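Local structure of Non-heme chloroperoxidase CPO-A1 (Streptomyces aureofaciens, 1A8Q) at residues I2-T5 and V9-F12. The protein is a cofactor-free haloperoxidase of the alpha/beta hydrolase superfamily that may act as a chlorinating enzyme in 7-chlorotetracycline biosynthesis and can also brominate. Sequence-based numbering, arbitrary orientation.
Sequences ICTT and VEIF
Cys-3 and Ile-11 face each other as the hydrogen-bonded pair of a short antiparallel hairpin, and each backbone N–H serves the other's carbonyl. Both bonds are short and nearly linear: Cys-3 N lies 2.8 Å from Ile-11 O, and the return bond from Ile-11 N to Cys-3 O has an N–H···O angle of 175°. Two residues nearer the turn, Thr-5 N donates to Val-9 O. The carbonyl oxygens of Ile-11 and Val-9 take a second, weaker approach, from the CA–H groups of Ile-2 and Thr-4 respectively.

The hairpin closes with a side-chain bond. With chi1 at 69°, Thr-5 holds OG1 between its own N and carbonyl carbon. There OG1 accepts a more bent bond from Val-9 N at 3.2 Å; the same oxygen is hydrogen-bonded to Asp-7 N inside the turn.

This is the N-terminal edge of the alpha/beta hydrolase sheet. Strand 2-4 is outermost and pairs with strand 10-16, whose other edge bonds to Asp-53 and Thr-61. The hairpin illustrates how antiparallel strands send successive residues to opposite faces: Cys-3 and Ile-11 lie on the buried one, Ile-2, Thr-4, Glu-10 and Phe-12 on the other. Helix 69-82 packs on Cys-3 and Thr-5.

Apolar contacts differ on the two faces. On the buried one, Thr-5 CG2 meets Ile-11 CG1 at 3.7 Å. On the more open face Ile-2 divides its branches: CG2, anti to the backbone N, rests against Glu-10 CB at 3.6 Å, while CD1 comes in at the edge of the Phe-12 ring, near its plane, 3.7 Å from CD1 of Phe-12.

A water bridges Thr-4 and Glu-10 on that face. It lies 2.7 Å from Thr-4 OG1 and donates to Glu-10 OE2 at 3.0 Å, joining two side chains whose strands form no direct backbone bond at that pair.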
ATOM      1  N   ILE A   2     -13.872  -0.607 -15.065  1.00 13.58           N
ATOM      2  CA  ILE A   2     -13.527   0.807 -14.853  1.00 13.87           C
ATOM      3  C   ILE A   2     -14.565   1.458 -13.955  1.00 13.40           C
ATOM      4  O   ILE A   2     -15.776   1.282 -14.180  1.00 15.85           O
ATOM      5  CB  ILE A   2     -13.513   1.586 -16.195  1.00 17.06           C
ATOM      6  CG1 ILE A   2     -12.451   1.029 -17.136  1.00 18.58           C
ATOM      7  CG2 ILE A   2     -13.304   3.084 -16.002  1.00 17.26           C
ATOM      8  CD1 ILE A   2     -11.017   1.284 -16.762  1.00 20.12           C
ATOM      9  N   CYS A   3     -14.090   2.236 -12.996  1.00 13.41           N
ATOM     10  CA  CYS A   3     -14.969   3.076 -12.188  1.00 14.53           C
ATOM     11  C   CYS A   3     -14.668   4.523 -12.597  1.00 15.04           C
ATOM     12  O   CYS A   3     -13.489   4.883 -12.631  1.00 14.28           O
ATOM     13  CB  CYS A   3     -14.621   2.894 -10.703  1.00 15.93           C
ATOM     14  SG  CYS A   3     -15.421   4.148  -9.648  1.00 21.87           S
ATOM     15  N   THR A   4     -15.692   5.288 -12.947  1.00 14.43           N
ATOM     16  CA  THR A   4     -15.405   6.690 -13.322  1.00 15.75           C
ATOM     17  C   THR A   4     -15.617   7.567 -12.080  1.00 16.37           C
ATOM     18  O   THR A   4     -16.679   7.486 -11.458  1.00 15.57           O
ATOM     19  CB  THR A   4     -16.300   7.124 -14.478  1.00 17.36           C
ATOM     20  OG1 THR A   4     -16.063   6.271 -15.610  1.00 19.26           O
ATOM     21  CG2 THR A   4     -16.013   8.563 -14.888  1.00 19.16           C
ATOM     22  N   THR A   5     -14.598   8.351 -11.738  1.00 14.46           N
ATOM     23  CA  THR A   5     -14.684   9.123 -10.502  1.00 13.82           C
ATOM     24  C   THR A   5     -15.556  10.352 -10.730  1.00 15.68           C
ATOM     25  O   THR A   5     -15.891  10.717 -11.853  1.00 15.25           O
ATOM     26  CB  THR A   5     -13.329   9.573  -9.952  1.00 14.48           C
ATOM     27  OG1 THR A   5     -12.791  10.561 -10.853  1.00 14.71           O
ATOM     28  CG2 THR A   5     -12.357   8.410  -9.839  1.00 13.91           C
ATOM     29  N   VAL A   9     -12.191  10.771 -13.949  1.00 14.23           N
ATOM     30  CA  VAL A   9     -10.977   9.955 -14.066  1.00 12.82           C
ATOM     31  C   VAL A   9     -11.391   8.494 -14.170  1.00 12.75           C
ATOM     32  O   VAL A   9     -12.355   8.132 -13.494  1.00 13.03           O
ATOM     33  CB  VAL A   9     -10.059  10.199 -12.866  1.00 13.26           C
ATOM     34  CG1 VAL A   9      -8.900   9.226 -12.780  1.00 13.78           C
ATOM     35  CG2 VAL A   9      -9.470  11.616 -13.030  1.00 14.24           C
ATOM     36  N   GLU A  10     -10.705   7.690 -14.972  1.00 11.40           N
ATOM     37  CA  GLU A  10     -11.102   6.270 -15.036  1.00 11.65           C
ATOM     38  C   GLU A  10     -10.176   5.452 -14.153  1.00 11.50           C
ATOM     39  O   GLU A  10      -8.964   5.381 -14.370  1.00 13.62           O
ATOM     40  CB  GLU A  10     -11.009   5.806 -16.502  1.00 13.06           C
ATOM     41  CG  GLU A  10     -12.088   6.466 -17.345  1.00 18.51           C
ATOM     42  CD  GLU A  10     -12.070   5.973 -18.785  1.00 22.81           C
ATOM     43  OE1 GLU A  10     -10.984   5.866 -19.368  1.00 24.27           O
ATOM     44  OE2 GLU A  10     -13.166   5.657 -19.288  1.00 26.66           O
ATOM     45  N   ILE A  11     -10.754   4.800 -13.134  1.00 10.38           N
ATOM     46  CA  ILE A  11      -9.940   3.973 -12.234  1.00  9.00           C
ATOM     47  C   ILE A  11     -10.157   2.518 -12.639  1.00  9.43           C
ATOM     48  O   ILE A  11     -11.302   2.043 -12.612  1.00 10.65           O
ATOM     49  CB  ILE A  11     -10.388   4.190 -10.782  1.00 10.02           C
ATOM     50  CG1 ILE A  11     -10.012   5.623 -10.316  1.00 10.47           C
ATOM     51  CG2 ILE A  11      -9.747   3.195  -9.795  1.00 10.19           C
ATOM     52  CD1 ILE A  11      -8.538   5.948 -10.348  1.00 11.76           C
ATOM     53  N   PHE A  12      -9.073   1.870 -13.039  1.00  6.78           N
ATOM     54  CA  PHE A  12      -9.201   0.460 -13.474  1.00  7.89           C
ATOM     55  C   PHE A  12      -9.210  -0.433 -12.246  1.00  9.15           C
ATOM     56  O   PHE A  12      -8.430  -0.165 -11.328  1.00 10.13           O
ATOM     57  CB  PHE A  12      -7.968   0.090 -14.329  1.00  8.50           C
ATOM     58  CG  PHE A  12      -8.055  -1.337 -14.859  1.00  9.64           C
ATOM     59  CD1 PHE A  12      -8.774  -1.597 -16.019  1.00 13.35           C
ATOM     60  CD2 PHE A  12      -7.401  -2.345 -14.197  1.00 13.24           C
ATOM     61  CE1 PHE A  12      -8.828  -2.911 -16.494  1.00 14.13           C
ATOM     62  CE2 PHE A  12      -7.485  -3.661 -14.666  1.00 15.00           C
ATOM     63  CZ  PHE A  12      -8.203  -3.925 -15.810  1.00 13.82           C
TER
HETATM   64  O   HOH W   1     -15.581   7.108 -18.123  1.00 32.89           O